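Local coordinates for CARDB domain-containing protein (Pyrococcus furiosus, PDB 3IDU) that is of unknown function but carries a CARDB domain, an all-beta module of the E-set clan, that binds two manganese ions, at residues Val56-Trp66 with Lys76-Pro84. Sequence-based numbering, arbitrary orientation.
Sequences VYINGTLYKNW and KVLTFNWTP
Y63 and K64 reach across from strand 61-66 to the edge of strand 76-82 and bond to its backbone with the ends of their side chains. Y63 OH donates to N81 O at 2.6 Å, in the plane of that carbonyl, and accepts from a water that makes a weak bond to T83 N. K64, extended with CG anti to the backbone N (chi1 -168°), lays CD against F80 CB and carries NZ to T79 O, 2.9 Å away; a second water links NZ to N81 N. Long side chains with polar ends suit these places, since the axes come no closer than 9.0 Å, too far for backbone pairing. Both residues face V56, whose O accepts from Y63 N and K64 N: a classic beta bulge, which turns two successive side chains toward the same strand.

Aromatic and aliphatic groups fill the space between. W66 offers a broad flat surface: L78 CD1 makes a CH-pi contact over its five-membered ring, 3.8 Å from the centroid, K64 CG lies on the opposite face, and F80 CD1 meets the indole edge at CH2. With W66 replaced by an alanine, L78 CD1 and K64 CG would probably lose the faces they lie on, and a gap would open beside F80. Branched V56 and I58 present methyls to rings: V56 CG1 sits over one face of F80, 4.0 Å from CZ, and I58 CD1 over the pyrrole ring of W82, only 6° off its normal, with P84 CG on the other face. The edge of W82 points at the face of Y63, completing an aromatic cluster with F80.

The contact thus joins two facing sheets, consistent with the immunoglobulin-like beta-sandwich of the E-set clan: strands 49-58 and 61-70 belong to one, and strand 75-82 borders the other, beside strand 35-43, where F80 meets Y37 and V39. W82 reaches on to Y90 of strand 88-96 and V116 of strand 111-118.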
# COMPACT_ATOMS: atom_id res chain seq x y z
N VAL A 56 6.22 -2.02 3.06
CA VAL A 56 6.35 -2.64 1.75
C VAL A 56 7.34 -3.79 1.90
O VAL A 56 8.40 -3.64 2.51
CB VAL A 56 6.86 -1.63 0.68
CG1 VAL A 56 7.38 -2.39 -0.55
CG2 VAL A 56 5.72 -0.72 0.25
N TYR A 57 6.95 -4.93 1.35
CA TYR A 57 7.75 -6.15 1.39
C TYR A 57 8.02 -6.61 -0.03
O TYR A 57 7.19 -6.42 -0.92
CB TYR A 57 6.98 -7.28 2.09
CG TYR A 57 6.59 -7.03 3.52
CD1 TYR A 57 7.43 -7.43 4.56
CD2 TYR A 57 5.38 -6.42 3.85
CE1 TYR A 57 7.07 -7.24 5.89
CE2 TYR A 57 5.01 -6.22 5.17
CZ TYR A 57 5.86 -6.63 6.19
OH TYR A 57 5.50 -6.43 7.50
N ILE A 58 9.18 -7.22 -0.23
CA ILE A 58 9.54 -7.76 -1.53
C ILE A 58 9.89 -9.22 -1.24
O ILE A 58 10.85 -9.50 -0.53
CB ILE A 58 10.74 -7.00 -2.12
CG1 ILE A 58 10.32 -5.55 -2.40
CG2 ILE A 58 11.23 -7.69 -3.39
CD1 ILE A 58 11.43 -4.68 -2.96
N ASN A 59 9.10 -10.14 -1.79
CA ASN A 59 9.27 -11.57 -1.55
C ASN A 59 9.31 -11.89 -0.06
O ASN A 59 10.13 -12.69 0.41
CB ASN A 59 10.52 -12.10 -2.27
CG ASN A 59 10.22 -12.54 -3.70
OD1 ASN A 59 9.08 -12.46 -4.15
ND2 ASN A 59 11.24 -13.02 -4.41
N GLY A 60 8.40 -11.26 0.69
CA GLY A 60 8.28 -11.49 2.12
C GLY A 60 9.24 -10.76 3.04
O GLY A 60 9.04 -10.75 4.25
N THR A 61 10.29 -10.16 2.48
CA THR A 61 11.25 -9.44 3.30
C THR A 61 10.95 -7.95 3.27
O THR A 61 10.77 -7.36 2.21
CB THR A 61 12.69 -9.70 2.80
OG1 THR A 61 12.99 -11.10 2.92
CG2 THR A 61 13.70 -8.90 3.62
N LEU A 62 10.89 -7.34 4.45
CA LEU A 62 10.60 -5.92 4.57
C LEU A 62 11.58 -5.09 3.77
O LEU A 62 12.79 -5.33 3.80
CB LEU A 62 10.63 -5.49 6.04
CG LEU A 62 10.23 -4.05 6.40
CD1 LEU A 62 8.77 -3.81 6.05
CD2 LEU A 62 10.47 -3.81 7.88
N TYR A 63 11.05 -4.11 3.05
CA TYR A 63 11.87 -3.23 2.22
C TYR A 63 11.83 -1.79 2.72
O TYR A 63 12.87 -1.17 2.92
CB TYR A 63 11.40 -3.29 0.77
CG TYR A 63 12.24 -2.44 -0.16
CD1 TYR A 63 11.68 -1.37 -0.86
CD2 TYR A 63 13.60 -2.71 -0.34
CE1 TYR A 63 12.46 -0.59 -1.71
CE2 TYR A 63 14.38 -1.93 -1.18
CZ TYR A 63 13.80 -0.88 -1.87
OH TYR A 63 14.58 -0.11 -2.71
N LYS A 64 10.63 -1.25 2.92
CA LYS A 64 10.55 0.13 3.38
C LYS A 64 9.36 0.33 4.30
O LYS A 64 8.35 -0.37 4.20
CB LYS A 64 10.44 1.06 2.17
CG LYS A 64 10.62 2.54 2.48
CD LYS A 64 10.61 3.36 1.19
CE LYS A 64 10.77 4.85 1.46
NZ LYS A 64 10.73 5.65 0.21
N ASN A 65 9.48 1.29 5.20
CA ASN A 65 8.40 1.58 6.13
C ASN A 65 8.11 3.07 6.22
O ASN A 65 8.99 3.91 6.05
CB ASN A 65 8.69 0.99 7.51
CG ASN A 65 10.07 1.35 8.02
OD1 ASN A 65 10.41 2.53 8.15
ND2 ASN A 65 10.88 0.33 8.31
N TRP A 66 6.84 3.37 6.47
CA TRP A 66 6.35 4.74 6.60
C TRP A 66 5.40 4.82 7.78
O TRP A 66 4.79 3.83 8.17
CB TRP A 66 5.53 5.14 5.38
CG TRP A 66 6.24 5.22 4.07
CD1 TRP A 66 6.74 6.34 3.48
CD2 TRP A 66 6.42 4.16 3.14
NE1 TRP A 66 7.21 6.05 2.23
CE2 TRP A 66 7.03 4.71 1.99
CE3 TRP A 66 6.12 2.79 3.15
CZ2 TRP A 66 7.35 3.94 0.87
CZ3 TRP A 66 6.44 2.02 2.04
CH2 TRP A 66 7.05 2.61 0.91
N LYS A 76 -3.08 9.28 0.21
CA LYS A 76 -1.71 9.74 0.08
C LYS A 76 -0.95 8.76 -0.80
O LYS A 76 -1.22 7.56 -0.79
CB LYS A 76 -1.03 9.85 1.45
CG LYS A 76 -1.48 11.07 2.25
CD LYS A 76 -0.76 11.18 3.59
CE LYS A 76 -1.16 12.48 4.29
NZ LYS A 76 -0.57 12.62 5.65
N VAL A 77 -0.02 9.30 -1.58
CA VAL A 77 0.78 8.49 -2.47
C VAL A 77 2.20 8.45 -1.93
O VAL A 77 2.88 9.47 -1.83
CB VAL A 77 0.80 9.06 -3.91
CG1 VAL A 77 1.65 8.17 -4.82
CG2 VAL A 77 -0.62 9.16 -4.45
N LEU A 78 2.62 7.26 -1.54
CA LEU A 78 3.96 7.04 -1.00
C LEU A 78 4.78 6.46 -2.13
O LEU A 78 4.28 5.67 -2.92
CB LEU A 78 3.90 6.05 0.16
CG LEU A 78 2.89 6.36 1.27
CD1 LEU A 78 3.02 5.30 2.35
CD2 LEU A 78 3.15 7.74 1.84
N THR A 79 6.04 6.86 -2.23
CA THR A 79 6.87 6.35 -3.30
C THR A 79 8.11 5.66 -2.79
O THR A 79 8.56 5.90 -1.67
CB THR A 79 7.30 7.48 -4.25
OG1 THR A 79 8.08 8.43 -3.51
CG2 THR A 79 6.09 8.17 -4.84
N PHE A 80 8.66 4.79 -3.62
CA PHE A 80 9.89 4.09 -3.29
C PHE A 80 10.51 3.58 -4.58
O PHE A 80 9.80 3.13 -5.49
CB PHE A 80 9.64 2.92 -2.32
CG PHE A 80 8.87 1.77 -2.92
CD1 PHE A 80 7.48 1.74 -2.88
CD2 PHE A 80 9.55 0.70 -3.50
CE1 PHE A 80 6.77 0.66 -3.41
CE2 PHE A 80 8.85 -0.38 -4.04
CZ PHE A 80 7.46 -0.40 -3.99
N ASN A 81 11.83 3.68 -4.68
CA ASN A 81 12.53 3.21 -5.86
C ASN A 81 13.11 1.84 -5.58
O ASN A 81 13.43 1.51 -4.44
CB ASN A 81 13.66 4.17 -6.24
CG ASN A 81 13.18 5.59 -6.46
OD1 ASN A 81 12.09 5.82 -6.99
ND2 ASN A 81 13.99 6.57 -6.06
N TRP A 82 13.23 1.03 -6.63
CA TRP A 82 13.77 -0.30 -6.49
C TRP A 82 14.60 -0.68 -7.71
O TRP A 82 14.11 -0.70 -8.84
CB TRP A 82 12.65 -1.32 -6.30
CG TRP A 82 13.14 -2.74 -6.20
CD1 TRP A 82 14.21 -3.19 -5.48
CD2 TRP A 82 12.54 -3.90 -6.78
NE1 TRP A 82 14.32 -4.55 -5.59
CE2 TRP A 82 13.30 -5.02 -6.38
CE3 TRP A 82 11.42 -4.10 -7.61
CZ2 TRP A 82 12.99 -6.32 -6.77
CZ3 TRP A 82 11.11 -5.40 -8.00
CH2 TRP A 82 11.89 -6.49 -7.58
N THR A 83 15.87 -0.99 -7.47
CA THR A 83 16.79 -1.38 -8.53
C THR A 83 17.17 -2.84 -8.31
O THR A 83 18.10 -3.14 -7.56
CB THR A 83 18.07 -0.52 -8.51
OG1 THR A 83 17.71 0.87 -8.50
CG2 THR A 83 18.92 -0.81 -9.74
N PRO A 84 16.44 -3.77 -8.95
CA PRO A 84 16.67 -5.22 -8.85
C PRO A 84 18.10 -5.59 -9.25
O PRO A 84 18.68 -4.98 -10.14
CB PRO A 84 15.65 -5.81 -9.82
CG PRO A 84 14.55 -4.82 -9.79
CD PRO A 84 15.26 -3.50 -9.80
O HOH W 1 16.71 -1.24 -4.21
O HOH W 2 12.96 4.36 -1.66